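Local coordinates for B-type Cna protein (Enterococcus faecium, PDB 6FWY), which is of unknown function but, as a thioester-domain surface protein of the LPXTG-anchored kind, probably takes part in attachment of the bacterium to its host, at residues K13-V19 / S40-S45; E77-K83 / Y147-D153; T227-L233 / L273-R279. All coordinates share one frame; numbering follows the deposited sequence.

Contact 1 of 3, residues K13-V19 / S40-S45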
loop_
_atom_site.group_PDB
_atom_site.type_symbol
_atom_site.label_atom_id
_atom_site.label_comp_id
_atom_site.label_asym_id
_atom_site.label_seq_id
_atom_site.Cartn_x
_atom_site.Cartn_y
_atom_site.Cartn_z
ATOM N N LYS A 13 14.298 2.695 -10.416
ATOM C CA LYS A 13 14.940 3.546 -11.413
ATOM C C LYS A 13 13.956 4.662 -11.714
ATOM O O LYS A 13 12.784 4.406 -12.004
ATOM C CB LYS A 13 15.206 2.741 -12.695
ATOM C CG LYS A 13 15.517 3.561 -13.946
ATOM C CD LYS A 13 17.011 3.685 -14.264
ATOM C CE LYS A 13 17.241 3.932 -15.754
ATOM N NZ LYS A 13 18.592 4.531 -15.958
ATOM N N PHE A 14 14.460 5.889 -11.670
ATOM C CA PHE A 14 13.611 7.063 -11.828
ATOM C C PHE A 14 13.987 7.866 -13.065
ATOM O O PHE A 14 15.151 7.898 -13.484
ATOM C CB PHE A 14 13.688 7.941 -10.588
ATOM C CG PHE A 14 13.215 7.258 -9.341
ATOM C CD1 PHE A 14 11.847 7.189 -9.033
ATOM C CD2 PHE A 14 14.125 6.687 -8.457
ATOM C CE1 PHE A 14 11.411 6.569 -7.880
ATOM C CE2 PHE A 14 13.691 6.048 -7.300
ATOM C CZ PHE A 14 12.327 5.984 -7.024
ATOM N N ILE A 15 12.986 8.544 -13.613
ATOM C CA ILE A 15 13.080 9.233 -14.897
ATOM C C ILE A 15 12.387 10.567 -14.710
ATOM O O ILE A 15 11.325 10.620 -14.108
ATOM C CB ILE A 15 12.338 8.432 -15.985
ATOM C CG1 ILE A 15 12.979 7.052 -16.184
ATOM C CG2 ILE A 15 12.333 9.198 -17.304
ATOM C CD1 ILE A 15 12.067 6.024 -16.827
ATOM N N GLU A 16 12.979 11.632 -15.235
ATOM C CA GLU A 16 12.382 12.984 -15.221
ATOM C C GLU A 16 11.214 13.056 -16.194
ATOM O O GLU A 16 11.305 12.505 -17.298
ATOM C CB GLU A 16 13.418 14.019 -15.654
ATOM C CG GLU A 16 14.660 14.150 -14.740
ATOM C CD GLU A 16 14.482 15.135 -13.609
ATOM O OE1 GLU A 16 13.350 15.247 -13.064
ATOM O OE2 GLU A 16 15.461 15.815 -13.233
ATOM N N THR A 17 10.120 13.705 -15.802
ATOM C CA THR A 17 8.966 13.908 -16.704
ATOM C C THR A 17 9.105 15.129 -17.615
ATOM O O THR A 17 8.369 15.256 -18.587
ATOM C CB THR A 17 7.645 14.113 -15.921
ATOM O OG1 THR A 17 7.710 15.336 -15.171
ATOM C CG2 THR A 17 7.382 12.958 -14.986
ATOM N N GLY A 18 10.002 16.040 -17.282
ATOM C CA GLY A 18 10.117 17.338 -17.951
ATOM C C GLY A 18 9.435 18.467 -17.187
ATOM O O GLY A 18 9.618 19.609 -17.529
ATOM N N VAL A 19 8.609 18.148 -16.197
ATOM C CA VAL A 19 7.985 19.160 -15.360
ATOM C C VAL A 19 8.951 19.631 -14.259
ATOM O O VAL A 19 9.546 18.825 -13.551
ATOM C CB VAL A 19 6.667 18.658 -14.731
ATOM C CG1 VAL A 19 6.107 19.678 -13.727
ATOM C CG2 VAL A 19 5.639 18.324 -15.830
ATOM N N SER A 40 12.173 18.998 -9.472
ATOM C CA SER A 40 11.906 18.381 -10.771
ATOM C C SER A 40 10.986 17.184 -10.572
ATOM O O SER A 40 11.241 16.336 -9.725
ATOM C CB SER A 40 13.197 17.888 -11.393
ATOM O OG SER A 40 14.040 18.950 -11.748
ATOM N N GLN A 41 9.932 17.111 -11.368
ATOM C CA GLN A 41 9.004 15.991 -11.271
ATOM C C GLN A 41 9.640 14.737 -11.915
ATOM O O GLN A 41 10.240 14.804 -13.000
ATOM C CB GLN A 41 7.691 16.346 -11.949
ATOM C CG GLN A 41 6.551 15.371 -11.699
ATOM C CD GLN A 41 5.314 15.741 -12.490
ATOM O OE1 GLN A 41 4.341 16.282 -11.947
ATOM N NE2 GLN A 41 5.374 15.519 -13.781
ATOM N N PHE A 42 9.522 13.610 -11.217
ATOM C CA PHE A 42 10.019 12.336 -11.705
ATOM C C PHE A 42 9.063 11.173 -11.385
ATOM O O PHE A 42 8.209 11.269 -10.488
ATOM C CB PHE A 42 11.424 12.049 -11.167
ATOM C CG PHE A 42 11.496 11.895 -9.672
ATOM C CD1 PHE A 42 11.596 13.023 -8.841
ATOM C CD2 PHE A 42 11.466 10.630 -9.078
ATOM C CE1 PHE A 42 11.682 12.879 -7.475
ATOM C CE2 PHE A 42 11.549 10.482 -7.700
ATOM C CZ PHE A 42 11.654 11.608 -6.901
ATOM N N LYS A 43 9.246 10.084 -12.156
ATOM C CA LYS A 43 8.472 8.867 -12.057
ATOM C C LYS A 43 9.433 7.694 -11.982
ATOM O O LYS A 43 10.554 7.773 -12.498
ATOM C CB LYS A 43 7.663 8.629 -13.339
ATOM C CG LYS A 43 6.569 9.634 -13.645
ATOM C CD LYS A 43 6.027 9.432 -15.064
ATOM C CE LYS A 43 4.503 9.481 -15.116
ATOM N NZ LYS A 43 3.989 8.983 -16.436
ATOM N N ASP A 44 8.978 6.581 -11.409
ATOM C CA ASP A 44 9.749 5.350 -11.479
ATOM C C ASP A 44 9.525 4.724 -12.870
ATOM O O ASP A 44 8.726 5.239 -13.655
ATOM C CB ASP A 44 9.461 4.431 -10.280
ATOM C CG ASP A 44 8.181 3.576 -10.444
ATOM O OD1 ASP A 44 7.333 3.855 -11.332
ATOM O OD2 ASP A 44 8.033 2.602 -9.660
ATOM N N SER A 45 10.228 3.643 -13.183
ATOM C CA SER A 45 10.160 3.059 -14.533
ATOM C C SER A 45 8.832 2.356 -14.880
ATOM O O SER A 45 8.618 1.990 -16.034
ATOM C CB SER A 45 11.317 2.101 -14.749
ATOM O OG SER A 45 11.242 1.053 -13.827
HETATM O O HOH W 1 12.131 1.004 -11.181
HETATM O O HOH W 2 11.154 16.662 -14.714
#
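The rings of Phe14 and Phe42 meet in an offset edge-to-face pair, with planes at 90° and centroids 5.3 Å apart. Phe42 presents its CD2-CE2 edge to the face of Phe14, and Phe14 CD1 lies 3.5 Å from Phe42 CD2. With CG between the backbone N and the carbonyl carbon (chi1 64°), the Phe42 ring stands beside Phe14, whose CE1 also touches Asp44 CB. Ala258 of strand 258-277 packs on both rings, so this face of the antiparallel pair turns inward.

Ile15 and Lys43, on the other face, form a hydrogen-bonded pair, Ile15 N to Lys43 O and Lys43 N to Ile15 O. Next along, Thr17 N donates an almost straight bond to Gln41 O. The chain then turns at Gly18, and the OG1 of Thr17 accepts from Val19 N, closing an ST turn. Gln41, extended from a CG anti to the backbone N (chi1 -169°), brings NE2 to within 2.7 Å of Thr17 OG1, while its CB and amide lie against Val19. Beyond the corner Val19 O receives Gln41 N at 2.8 Å, and a water accepts from Gly18 N and lies within bonding distance of Val19 O and Gln41 O. The bent chain of Glu16 lays its carboxylate by Ser40 CB, and OE2 is hydrogen-bonded to Ser59 OG. Two bonds from N-H donors grip the Thr17 hydroxyl, which should fix its rotation and tie the corner of one strand to the side chain of its neighbour.

Contact 2 of 3, residues E77-K83 / Y147-D153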
loop_
_atom_site.group_PDB
_atom_site.type_symbol
_atom_site.label_atom_id
_atom_site.label_comp_id
_atom_site.label_asym_id
_atom_site.label_seq_id
_atom_site.Cartn_x
_atom_site.Cartn_y
_atom_site.Cartn_z
ATOM N N GLU A 77 1.675 7.669 7.021
ATOM C CA GLU A 77 1.600 9.083 6.630
ATOM C C GLU A 77 1.957 9.238 5.149
ATOM O O GLU A 77 1.247 9.908 4.413
ATOM C CB GLU A 77 2.510 9.968 7.509
ATOM C CG GLU A 77 2.171 9.931 9.001
ATOM C CD GLU A 77 3.015 10.901 9.830
ATOM O OE1 GLU A 77 4.215 11.086 9.515
ATOM O OE2 GLU A 77 2.479 11.504 10.803
ATOM N N PHE A 78 3.047 8.608 4.723
ATOM C CA PHE A 78 3.447 8.624 3.314
ATOM C C PHE A 78 2.430 7.896 2.418
ATOM O O PHE A 78 2.151 8.357 1.322
ATOM C CB PHE A 78 4.872 8.073 3.120
ATOM C CG PHE A 78 5.962 9.084 3.400
ATOM C CD1 PHE A 78 6.274 10.060 2.458
ATOM C CD2 PHE A 78 6.639 9.091 4.613
ATOM C CE1 PHE A 78 7.246 11.033 2.727
ATOM C CE2 PHE A 78 7.618 10.070 4.881
ATOM C CZ PHE A 78 7.938 11.021 3.933
ATOM N N TYR A 79 1.868 6.784 2.879
ATOM C CA TYR A 79 0.783 6.114 2.147
ATOM C C TYR A 79 -0.328 7.092 1.857
ATOM O O TYR A 79 -0.729 7.243 0.719
ATOM C CB TYR A 79 0.229 4.914 2.934
ATOM C CG TYR A 79 -1.008 4.305 2.312
ATOM C CD1 TYR A 79 -0.926 3.490 1.175
ATOM C CD2 TYR A 79 -2.270 4.544 2.854
ATOM C CE1 TYR A 79 -2.071 2.942 0.599
ATOM C CE2 TYR A 79 -3.419 4.014 2.301
ATOM C CZ TYR A 79 -3.316 3.213 1.173
ATOM O OH TYR A 79 -4.440 2.680 0.630
ATOM N N ARG A 80 -0.799 7.774 2.900
ATOM C CA ARG A 80 -1.887 8.729 2.758
ATOM C C ARG A 80 -1.530 9.938 1.905
ATOM O O ARG A 80 -2.392 10.449 1.201
ATOM C CB ARG A 80 -2.393 9.159 4.135
ATOM C CG ARG A 80 -3.223 8.082 4.814
ATOM C CD ARG A 80 -3.970 8.614 6.020
ATOM N NE ARG A 80 -3.061 8.995 7.101
ATOM C CZ ARG A 80 -2.559 8.182 8.033
ATOM N NH1 ARG A 80 -2.862 6.875 8.075
ATOM N NH2 ARG A 80 -1.741 8.706 8.955
ATOM N N MET A 81 -0.275 10.380 1.944
ATOM C CA MET A 81 0.161 11.476 1.080
ATOM C C MET A 81 -0.098 11.116 -0.386
ATOM O O MET A 81 -0.632 11.939 -1.131
ATOM C CB MET A 81 1.643 11.802 1.289
ATOM C CG MET A 81 2.188 12.906 0.379
ATOM S SD MET A 81 3.994 12.962 0.386
ATOM C CE MET A 81 4.408 11.582 -0.712
ATOM N N PHE A 82 0.290 9.905 -0.787
ATOM C CA PHE A 82 0.024 9.434 -2.138
ATOM C C PHE A 82 -1.472 9.320 -2.424
ATOM O O PHE A 82 -1.935 9.848 -3.404
ATOM C CB PHE A 82 0.722 8.099 -2.415
ATOM C CG PHE A 82 2.200 8.225 -2.656
ATOM C CD1 PHE A 82 2.684 8.615 -3.904
ATOM C CD2 PHE A 82 3.109 7.934 -1.656
ATOM C CE1 PHE A 82 4.056 8.716 -4.140
ATOM C CE2 PHE A 82 4.475 8.045 -1.876
ATOM C CZ PHE A 82 4.944 8.435 -3.120
ATOM N N LYS A 83 -2.217 8.649 -1.555
ATOM C CA LYS A 83 -3.670 8.427 -1.753
ATOM C C LYS A 83 -4.481 9.724 -1.794
ATOM O O LYS A 83 -5.426 9.835 -2.567
ATOM C CB LYS A 83 -4.225 7.508 -0.670
ATOM C CG LYS A 83 -5.606 6.962 -0.968
ATOM C CD LYS A 83 -6.248 6.260 0.216
ATOM C CE LYS A 83 -7.726 6.006 -0.097
ATOM N NZ LYS A 83 -8.296 4.941 0.765
ATOM N N TYR A 147 -4.661 15.256 5.917
ATOM C CA TYR A 147 -5.011 13.872 5.649
ATOM C C TYR A 147 -3.845 12.915 5.983
ATOM O O TYR A 147 -4.044 11.894 6.632
ATOM C CB TYR A 147 -5.482 13.702 4.202
ATOM C CG TYR A 147 -5.842 12.276 3.860
ATOM C CD1 TYR A 147 -6.930 11.649 4.471
ATOM C CD2 TYR A 147 -5.081 11.543 2.949
ATOM C CE1 TYR A 147 -7.261 10.343 4.177
ATOM C CE2 TYR A 147 -5.407 10.230 2.657
ATOM C CZ TYR A 147 -6.496 9.637 3.264
ATOM O OH TYR A 147 -6.804 8.336 2.969
ATOM N N ALA A 148 -2.632 13.265 5.570
ATOM C CA ALA A 148 -1.447 12.454 5.865
ATOM C C ALA A 148 -1.184 12.274 7.368
ATOM O O ALA A 148 -0.938 11.157 7.815
ATOM C CB ALA A 148 -0.233 13.032 5.177
ATOM N N LYS A 149 -1.263 13.362 8.128
ATOM C CA LYS A 149 -1.078 13.331 9.582
ATOM C C LYS A 149 -2.251 12.690 10.308
ATOM O O LYS A 149 -2.050 11.867 11.196
ATOM C CB LYS A 149 -0.913 14.751 10.164
ATOM C CG LYS A 149 0.262 15.589 9.628
ATOM C CD LYS A 149 1.608 14.927 9.858
ATOM C CE LYS A 149 2.013 14.910 11.308
ATOM N NZ LYS A 149 3.146 13.953 11.483
ATOM N N ASN A 150 -3.471 13.092 9.958
ATOM C CA ASN A 150 -4.659 12.814 10.779
ATOM C C ASN A 150 -5.661 11.834 10.200
ATOM O O ASN A 150 -6.573 11.431 10.910
ATOM C CB ASN A 150 -5.361 14.139 11.128
ATOM C CG ASN A 150 -4.423 15.113 11.842
ATOM O OD1 ASN A 150 -3.789 14.754 12.820
ATOM N ND2 ASN A 150 -4.334 16.340 11.348
ATOM N N GLY A 151 -5.507 11.444 8.936
ATOM C CA GLY A 151 -6.393 10.454 8.290
ATOM C C GLY A 151 -6.183 9.072 8.873
ATOM O O GLY A 151 -5.172 8.814 9.522
ATOM N N LYS A 152 -7.143 8.178 8.641
ATOM C CA LYS A 152 -7.137 6.839 9.242
ATOM C C LYS A 152 -6.681 5.703 8.316
ATOM O O LYS A 152 -6.305 4.637 8.809
ATOM C CB LYS A 152 -8.559 6.529 9.721
ATOM C CG LYS A 152 -9.444 6.153 8.522
ATOM C CD LYS A 152 -10.952 6.375 8.678
ATOM C CE LYS A 152 -11.611 6.557 7.304
ATOM N NZ LYS A 152 -13.077 6.798 7.444
ATOM N N ASP A 153 -6.721 5.920 6.996
ATOM C CA ASP A 153 -6.491 4.841 6.013
ATOM C C ASP A 153 -5.032 4.417 5.986
ATOM O O ASP A 153 -4.122 5.245 6.127
ATOM C CB ASP A 153 -6.911 5.248 4.597
ATOM C CG ASP A 153 -8.334 5.767 4.531
ATOM O OD1 ASP A 153 -9.272 4.984 4.764
ATOM O OD2 ASP A 153 -8.510 6.983 4.241
#
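At the C-terminal end of helix 131-150 in the thioester domain, the carbonyls of the last turn and of the loop that follows receive the side chain of Arg80 from helix 76-84. Its NE and NH2 take Ala148 O side-on, both from the same face of that carbonyl's plane, at 3.1 Å for NE to Ala148 O and 2.8 Å for NH2 to Ala148 O. NE also makes a weak bond to Tyr147 O. On the other side NH1 donates to Asp153 O (2.8 Å, 158°), nearly in the guanidinium plane, while Gly151 O sits over the centre of one guanidinium face. A bend at chi3 (-67°) turns the group into this ring of carbonyls.

Gly151, the first residue to leave helical geometry, opens the loop, and the arginine thus bridges the helix end and the chain leaving it. A positive group here would be favoured by the helix dipole. The stem of Arg80 is held too: CD lies over the face of the Tyr147 ring in a CH-pi contact, 4.0 Å from the centroid, and the ring stands almost perpendicular to the guanidinium. Tyr147 OH donates to Asp153 OD2 at 2.5 Å, and Lys83 CD touches that hydroxyl. Farther along the helix pair, Ala148 CB packs on Glu77 O, and the bent chain of Lys149 brings NZ to Glu77 OE2 in a salt bridge of 2.6 Å.

Contact 3 of 3, residues T227-L233 / L273-R279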
loop_
_atom_site.group_PDB
_atom_site.type_symbol
_atom_site.label_atom_id
_atom_site.label_comp_id
_atom_site.label_asym_id
_atom_site.label_seq_id
_atom_site.Cartn_x
_atom_site.Cartn_y
_atom_site.Cartn_z
ATOM N N THR A 227 -18.363 -41.922 7.332
ATOM C CA THR A 227 -17.667 -43.066 7.940
ATOM C C THR A 227 -16.528 -42.694 8.891
ATOM O O THR A 227 -16.050 -43.540 9.646
ATOM C CB THR A 227 -17.157 -44.063 6.868
ATOM O OG1 THR A 227 -16.497 -43.370 5.794
ATOM C CG2 THR A 227 -18.335 -44.794 6.260
ATOM N N THR A 228 -16.101 -41.431 8.872
ATOM C CA THR A 228 -14.997 -40.979 9.697
ATOM C C THR A 228 -15.390 -41.038 11.177
ATOM O O THR A 228 -16.482 -40.578 11.534
ATOM C CB THR A 228 -14.614 -39.542 9.315
ATOM O OG1 THR A 228 -14.381 -39.481 7.909
ATOM C CG2 THR A 228 -13.368 -39.069 10.061
ATOM N N PRO A 229 -14.512 -41.596 12.039
ATOM C CA PRO A 229 -14.718 -41.547 13.492
ATOM C C PRO A 229 -14.946 -40.123 14.024
ATOM O O PRO A 229 -14.333 -39.181 13.539
ATOM C CB PRO A 229 -13.414 -42.117 14.046
ATOM C CG PRO A 229 -12.899 -43.022 12.978
ATOM C CD PRO A 229 -13.326 -42.403 11.685
ATOM N N SER A 230 -15.836 -39.993 15.005
ATOM C CA SER A 230 -16.189 -38.694 15.581
ATOM C C SER A 230 -14.947 -37.906 15.960
ATOM O O SER A 230 -14.005 -38.465 16.523
ATOM C CB SER A 230 -17.067 -38.871 16.814
ATOM O OG SER A 230 -18.288 -39.526 16.475
ATOM N N GLY A 231 -14.912 -36.627 15.616
ATOM C CA GLY A 231 -13.742 -35.818 15.931
ATOM C C GLY A 231 -13.720 -34.435 15.306
ATOM O O GLY A 231 -14.757 -33.882 14.920
ATOM N N THR A 232 -12.515 -33.884 15.220
ATOM C CA THR A 232 -12.313 -32.529 14.753
ATOM C C THR A 232 -11.137 -32.429 13.791
ATOM O O THR A 232 -10.220 -33.250 13.790
ATOM C CB THR A 232 -12.034 -31.561 15.920
ATOM O OG1 THR A 232 -10.851 -31.982 16.605
ATOM C CG2 THR A 232 -13.205 -31.523 16.907
ATOM N N LEU A 233 -11.179 -31.364 13.012
ATOM C CA LEU A 233 -10.148 -30.998 12.072
ATOM C C LEU A 233 -9.911 -29.505 12.270
ATOM O O LEU A 233 -10.862 -28.759 12.469
ATOM C CB LEU A 233 -10.697 -31.248 10.668
ATOM C CG LEU A 233 -9.910 -30.798 9.468
ATOM C CD1 LEU A 233 -8.545 -31.490 9.480
ATOM C CD2 LEU A 233 -10.698 -31.185 8.228
ATOM N N LEU A 273 -9.427 -22.193 12.280
ATOM C CA LEU A 273 -10.810 -22.687 12.209
ATOM C C LEU A 273 -10.859 -24.159 12.529
ATOM O O LEU A 273 -9.906 -24.866 12.246
ATOM C CB LEU A 273 -11.347 -22.466 10.797
ATOM C CG LEU A 273 -11.411 -20.986 10.412
ATOM C CD1 LEU A 273 -10.702 -20.718 9.104
ATOM C CD2 LEU A 273 -12.864 -20.548 10.360
ATOM N N SER A 274 -11.956 -24.609 13.129
ATOM C CA SER A 274 -12.222 -26.037 13.375
ATOM C C SER A 274 -13.537 -26.489 12.757
ATOM O O SER A 274 -14.532 -25.783 12.844
ATOM C CB SER A 274 -12.282 -26.351 14.882
ATOM O OG SER A 274 -11.041 -26.096 15.492
ATOM N N ALA A 275 -13.513 -27.665 12.137
ATOM C CA ALA A 275 -14.711 -28.378 11.714
ATOM C C ALA A 275 -14.871 -29.538 12.686
ATOM O O ALA A 275 -13.899 -30.227 12.986
ATOM C CB ALA A 275 -14.554 -28.909 10.282
ATOM N N LYS A 276 -16.089 -29.758 13.165
ATOM C CA LYS A 276 -16.380 -30.839 14.105
ATOM C C LYS A 276 -17.529 -31.687 13.556
ATOM O O LYS A 276 -18.464 -31.150 12.991
ATOM C CB LYS A 276 -16.719 -30.241 15.467
ATOM C CG LYS A 276 -17.111 -31.251 16.538
ATOM C CD LYS A 276 -17.098 -30.632 17.942
ATOM C CE LYS A 276 -18.203 -31.147 18.870
ATOM N NZ LYS A 276 -18.251 -32.632 19.043
ATOM N N TRP A 277 -17.453 -33.014 13.734
ATOM C CA TRP A 277 -18.501 -33.942 13.298
ATOM C C TRP A 277 -18.639 -35.117 14.265
ATOM O O TRP A 277 -17.698 -35.469 14.981
ATOM C CB TRP A 277 -18.194 -34.475 11.890
ATOM C CG TRP A 277 -16.924 -35.247 11.861
ATOM C CD1 TRP A 277 -16.776 -36.599 12.065
ATOM C CD2 TRP A 277 -15.607 -34.720 11.688
ATOM N NE1 TRP A 277 -15.448 -36.939 12.013
ATOM C CE2 TRP A 277 -14.705 -35.807 11.785
ATOM C CE3 TRP A 277 -15.096 -33.427 11.458
ATOM C CZ2 TRP A 277 -13.322 -35.648 11.647
ATOM C CZ3 TRP A 277 -13.719 -33.268 11.323
ATOM C CH2 TRP A 277 -12.850 -34.375 11.412
ATOM N N THR A 278 -19.812 -35.748 14.245
ATOM C CA THR A 278 -20.066 -36.951 15.034
ATOM C C THR A 278 -20.513 -38.074 14.099
ATOM O O THR A 278 -21.384 -37.875 13.260
ATOM C CB THR A 278 -21.103 -36.689 16.152
ATOM O OG1 THR A 278 -22.320 -36.197 15.593
ATOM C CG2 THR A 278 -20.584 -35.656 17.117
ATOM N N ARG A 279 -19.895 -39.242 14.240
ATOM C CA ARG A 279 -20.218 -40.399 13.420
ATOM C C ARG A 279 -21.583 -40.933 13.833
ATOM O O ARG A 279 -21.852 -41.146 15.034
ATOM C CB ARG A 279 -19.183 -41.517 13.606
ATOM C CG ARG A 279 -19.433 -42.745 12.754
ATOM C CD ARG A 279 -18.212 -43.640 12.642
ATOM N NE ARG A 279 -18.461 -44.763 11.749
ATOM C CZ ARG A 279 -17.574 -45.707 11.420
ATOM N NH1 ARG A 279 -16.330 -45.693 11.898
ATOM N NH2 ARG A 279 -17.936 -46.696 10.595
#
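Ser274 enters through its backbone, CA 3.2 Å from Leu233 O in a CA-H...O contact. At Ala275 the first hydrogen-bonded pair forms: Ala275 N donates to Leu233 O, and Ala275 O receives Leu233 N at 2.9 Å. Lys276 follows as a non-hydrogen-bonded partner of Thr232, its CG 3.9 Å from Thr232 CG2 on the face away from Ala275. These are the far ends of the long beta hairpin of strands 231-250 and 258-277; on the face bearing Ala275 and Trp277, both side chains meet Phe175 of strand 172-181, while Leu233 on the same face packs on Ser193 and Met199. Trp277 pairs with Gly231 by two backbone bonds and then, with CG between its backbone N and carbonyl carbon (chi1 62°), lays its indole beneath the other strand. Gly231 O stands 3.4 Å above the centre of the ring face, Leu233 CB meets the ring edge in plane, and NE1 bonds Pro229 O at 2.9 Å, from above that carbonyl's plane. Past the strand, Thr278 CA lies against Ser230 OG, which accepts Arg279 N (2.8 Å, 164°). The extended Arg279 chain then runs by Thr228 O, bringing one face of its guanidinium over Thr227 O.

Overall arrangement
Contacts 1 and 3 both join antiparallel strands of one large sheet, yet their centres lie about 59 Å apart, on opposite sides of the chain's centre. Contact 2, a helix-to-helix-end junction, is nearest the middle, its centre about 11 Å from that of the chain. All three are partly buried. Strand 258-277 links them: its side chains meet the phenylalanines of contact 1 and the apolar side of helix 76-84 in contact 2, and its end forms contact 3. The chemistry differs accordingly: an aromatic pair faces inward in contact 1, a buried arginine gathers carbonyls in contact 2, and in contact 3 an indole backs a largely exposed hairpin end.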